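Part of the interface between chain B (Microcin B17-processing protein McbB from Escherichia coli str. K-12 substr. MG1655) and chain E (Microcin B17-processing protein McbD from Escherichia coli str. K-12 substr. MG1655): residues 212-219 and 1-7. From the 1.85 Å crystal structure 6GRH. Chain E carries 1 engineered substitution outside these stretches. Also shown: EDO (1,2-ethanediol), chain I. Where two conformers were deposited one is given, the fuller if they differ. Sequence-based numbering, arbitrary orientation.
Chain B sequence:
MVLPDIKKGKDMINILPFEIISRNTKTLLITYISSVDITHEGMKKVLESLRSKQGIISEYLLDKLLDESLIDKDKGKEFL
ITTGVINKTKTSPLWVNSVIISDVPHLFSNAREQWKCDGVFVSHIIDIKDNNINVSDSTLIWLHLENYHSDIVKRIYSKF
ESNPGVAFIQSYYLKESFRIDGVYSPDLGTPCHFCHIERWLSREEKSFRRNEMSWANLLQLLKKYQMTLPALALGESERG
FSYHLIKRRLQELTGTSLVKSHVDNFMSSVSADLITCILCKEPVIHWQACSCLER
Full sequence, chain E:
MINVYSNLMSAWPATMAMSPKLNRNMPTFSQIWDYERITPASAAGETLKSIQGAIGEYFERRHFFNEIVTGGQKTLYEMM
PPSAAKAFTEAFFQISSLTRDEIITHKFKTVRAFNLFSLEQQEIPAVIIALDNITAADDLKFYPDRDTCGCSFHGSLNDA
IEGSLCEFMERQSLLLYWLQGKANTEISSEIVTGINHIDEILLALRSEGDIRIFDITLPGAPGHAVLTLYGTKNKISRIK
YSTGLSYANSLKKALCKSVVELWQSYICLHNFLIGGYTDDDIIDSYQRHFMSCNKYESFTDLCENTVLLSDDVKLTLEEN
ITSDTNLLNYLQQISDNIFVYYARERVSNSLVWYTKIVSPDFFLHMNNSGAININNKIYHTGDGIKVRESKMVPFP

Chain B, residues 212-219: EMSWANLL
Chain E (1-7) MINVYSN

A short apolar contact can join two chains without a single direct hydrogen bond, provided that the polar groups at its border find water, and the meeting of McbB 212-219 with the start of McbD illustrates the principle. In chain B, a loop leads into a helix that begins at W215(B) and runs on past L219(B); helical phi/psi values near -60/-40 are secured by L218(B) N to S214(B) O at 2.9 Å and L219(B) N to W215(B) O at 3.0 Å. S214(B), extended at -162/171, is the N-cap. Its CA-to-CB bond points away from chain E, and in the p rotamer (chi1 64°) OG accepts a weak capping bond from N217(B) N at 3.5 Å and another weak bond from N217(B) ND2 at 3.4 Å.

Chain E begins with a turn. I2(E) at 63/-81 and N3(E) at 54/62 both have positive phi, and N3(E) in the m rotamer sets OD1 2.8 Å from M1(E) N, a weak hydrogen bond. The chain then extends through V4(E) (-96/117) and Y5(E) (-108/138). V4(E) and S6(E) point toward chain B and Y5(E) between them points away, the alternation of an extended chain; N3(E), still in the turn, also points away. The register pairs M213(B) with I2(E), CA to CA 6.1 Å, and S214(B) with V4(E), CA to CA 5.8 Å, so the two chains run in the same direction here.

V4(E) is the hub, with the largest covered area of either stretch. With chi1 at 174° (t), its CG1 lies 3.5 Å from W215(B) CD1, while CG2 lies 3.8 Å from M213(B) CB and 4.1 Å from L218(B) CD1. M213(B) (m, m, t: -70°, -69°, 170°) points its CA-to-CB bond toward chain E, so contact begins near the backbone. I2(E) CB is sideways, yet in its m,t rotamer (-67°, 169°) CG2 meets both M213(B) CG at 4.5 Å and CD2 of L218(B) (m,t: -67°, 175°) at 4.3 Å. Together the stretches bury 287 Å².

The CA-to-CB bond of W215(B) points sideways relative to chain E, but chi1 of -86° (m) and chi2 of 98° carry its indole nearer. The ring meets V4(E) CG1 obliquely, and S6(E) OG, set by an m rotamer (-60°), lies 3.7 Å from W215(B) CD1. One water completes the border: it accepts from W215(B) NE1 at 2.9 Å and from S6(E) OG at 3.1 Å, and donates to V4(E) O at 2.7 Å, linking polar groups that the chains do not pair directly.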

# COMPACT_ATOMS: atom_id res chain seq x y z
N GLU B 212 7.01 -11.57 1.73
CA GLU B 212 6.72 -12.99 1.47
C GLU B 212 7.75 -14.00 2.08
O GLU B 212 7.46 -15.20 2.16
CB GLU B 212 6.58 -13.23 -0.06
CG GLU B 212 7.84 -13.52 -0.91
CD GLU B 212 8.75 -12.32 -1.20
OE1 GLU B 212 8.47 -11.18 -0.73
OE2 GLU B 212 9.77 -12.49 -1.91
N MET B 213 8.94 -13.53 2.49
CA MET B 213 10.02 -14.44 2.88
C MET B 213 9.98 -14.87 4.35
O MET B 213 9.79 -14.07 5.25
CB MET B 213 11.40 -13.85 2.52
CG MET B 213 11.67 -13.80 1.02
SD MET B 213 11.89 -15.44 0.26
CE MET B 213 11.88 -15.03 -1.48
N SER B 214 10.18 -16.16 4.56
CA SER B 214 10.28 -16.81 5.86
C SER B 214 10.94 -18.17 5.57
O SER B 214 11.05 -18.56 4.40
CB SER B 214 8.91 -17.07 6.40
OG SER B 214 8.26 -18.00 5.55
N TRP B 215 11.32 -18.90 6.62
CA TRP B 215 11.92 -20.23 6.39
C TRP B 215 11.00 -21.19 5.63
O TRP B 215 11.48 -21.97 4.83
CB TRP B 215 12.55 -20.83 7.64
CG TRP B 215 13.96 -20.31 7.73
CD1 TRP B 215 14.41 -19.27 8.47
CD2 TRP B 215 15.06 -20.77 6.94
NE1 TRP B 215 15.76 -19.08 8.24
CE2 TRP B 215 16.18 -19.98 7.29
CE3 TRP B 215 15.22 -21.79 6.00
CZ2 TRP B 215 17.44 -20.17 6.72
CZ3 TRP B 215 16.49 -21.98 5.42
CH2 TRP B 215 17.58 -21.16 5.78
N ALA B 216 9.69 -21.10 5.83
CA ALA B 216 8.76 -21.95 5.07
C ALA B 216 8.90 -21.69 3.57
O ALA B 216 8.94 -22.61 2.77
CB ALA B 216 7.34 -21.75 5.54
N ASN B 217 9.05 -20.42 3.21
CA ASN B 217 9.22 -20.08 1.80
C ASN B 217 10.59 -20.44 1.25
O ASN B 217 10.70 -20.90 0.12
CB ASN B 217 8.91 -18.62 1.58
CG ASN B 217 7.44 -18.37 1.46
OD1 ASN B 217 6.81 -18.75 0.47
ND2 ASN B 217 6.87 -17.75 2.46
N LEU B 218 11.62 -20.25 2.06
CA LEU B 218 12.98 -20.62 1.67
C LEU B 218 13.12 -22.13 1.39
O LEU B 218 13.70 -22.52 0.37
CB LEU B 218 14.01 -20.17 2.72
CG LEU B 218 14.18 -18.65 2.85
CD1 LEU B 218 15.13 -18.37 4.02
CD2 LEU B 218 14.69 -18.02 1.56
N LEU B 219 12.52 -22.95 2.23
CA LEU B 219 12.55 -24.40 2.01
C LEU B 219 11.83 -24.79 0.70
O LEU B 219 12.30 -25.68 0.02
CB LEU B 219 12.00 -25.18 3.19
CG LEU B 219 12.82 -25.05 4.47
CD1 LEU B 219 12.11 -25.82 5.58
CD2 LEU B 219 14.25 -25.54 4.33
N MET E 1 18.41 -7.94 0.89
CA MET E 1 17.18 -8.63 0.39
C MET E 1 17.05 -9.99 1.05
O MET E 1 18.00 -10.48 1.65
CB MET E 1 17.19 -8.75 -1.14
CG MET E 1 16.69 -7.48 -1.79
SD MET E 1 16.95 -7.42 -3.55
CE MET E 1 18.72 -7.15 -3.69
N ILE E 2 15.87 -10.60 0.90
CA ILE E 2 15.41 -11.73 1.70
C ILE E 2 15.30 -11.28 3.15
O ILE E 2 14.22 -10.88 3.58
CB ILE E 2 16.27 -12.99 1.53
CG1 ILE E 2 16.10 -13.51 0.12
CG2 ILE E 2 15.88 -14.06 2.55
CD1 ILE E 2 17.09 -14.59 -0.25
N ASN E 3 16.43 -11.25 3.85
CA ASN E 3 16.50 -10.80 5.24
C ASN E 3 15.53 -11.52 6.17
O ASN E 3 14.63 -10.92 6.73
CB ASN E 3 16.30 -9.29 5.29
CG ASN E 3 17.30 -8.56 4.43
OD1 ASN E 3 16.97 -8.03 3.34
ND2 ASN E 3 18.56 -8.55 4.89
N VAL E 4 15.72 -12.82 6.30
CA VAL E 4 14.94 -13.62 7.21
C VAL E 4 15.76 -13.76 8.49
O VAL E 4 16.85 -14.30 8.45
CB VAL E 4 14.62 -14.99 6.58
CG1 VAL E 4 13.92 -15.90 7.61
CG2 VAL E 4 13.72 -14.80 5.36
N TYR E 5 15.24 -13.23 9.60
CA TYR E 5 15.90 -13.25 10.92
C TYR E 5 15.17 -14.23 11.84
O TYR E 5 13.95 -14.26 11.84
CB TYR E 5 15.87 -11.86 11.54
CG TYR E 5 16.45 -10.78 10.65
CD1 TYR E 5 17.79 -10.81 10.28
CD2 TYR E 5 15.64 -9.77 10.11
CE1 TYR E 5 18.34 -9.83 9.43
CE2 TYR E 5 16.17 -8.79 9.27
CZ TYR E 5 17.52 -8.82 8.93
OH TYR E 5 18.07 -7.86 8.12
N SER E 6 15.92 -15.01 12.62
CA SER E 6 15.31 -15.99 13.53
C SER E 6 15.84 -15.72 14.94
O SER E 6 16.97 -15.30 15.13
CB SER E 6 15.64 -17.44 13.11
OG SER E 6 15.17 -17.73 11.80
N ASN E 7 14.98 -15.96 15.91
CA ASN E 7 15.33 -15.98 17.31
C ASN E 7 16.44 -17.00 17.61
O ASN E 7 16.56 -18.04 16.95
CB ASN E 7 14.04 -16.27 18.14
CG ASN E 7 14.24 -16.15 19.63
OD1 ASN E 7 14.72 -17.07 20.29
ND2 ASN E 7 13.82 -15.00 20.18
C1 EDO I . 7.66 -9.63 -4.83
O1 EDO I . 6.85 -8.47 -5.02
C2 EDO I . 6.84 -10.74 -4.16
O2 EDO I . 6.66 -10.44 -2.77
O HOH W 1 16.97 -16.76 9.47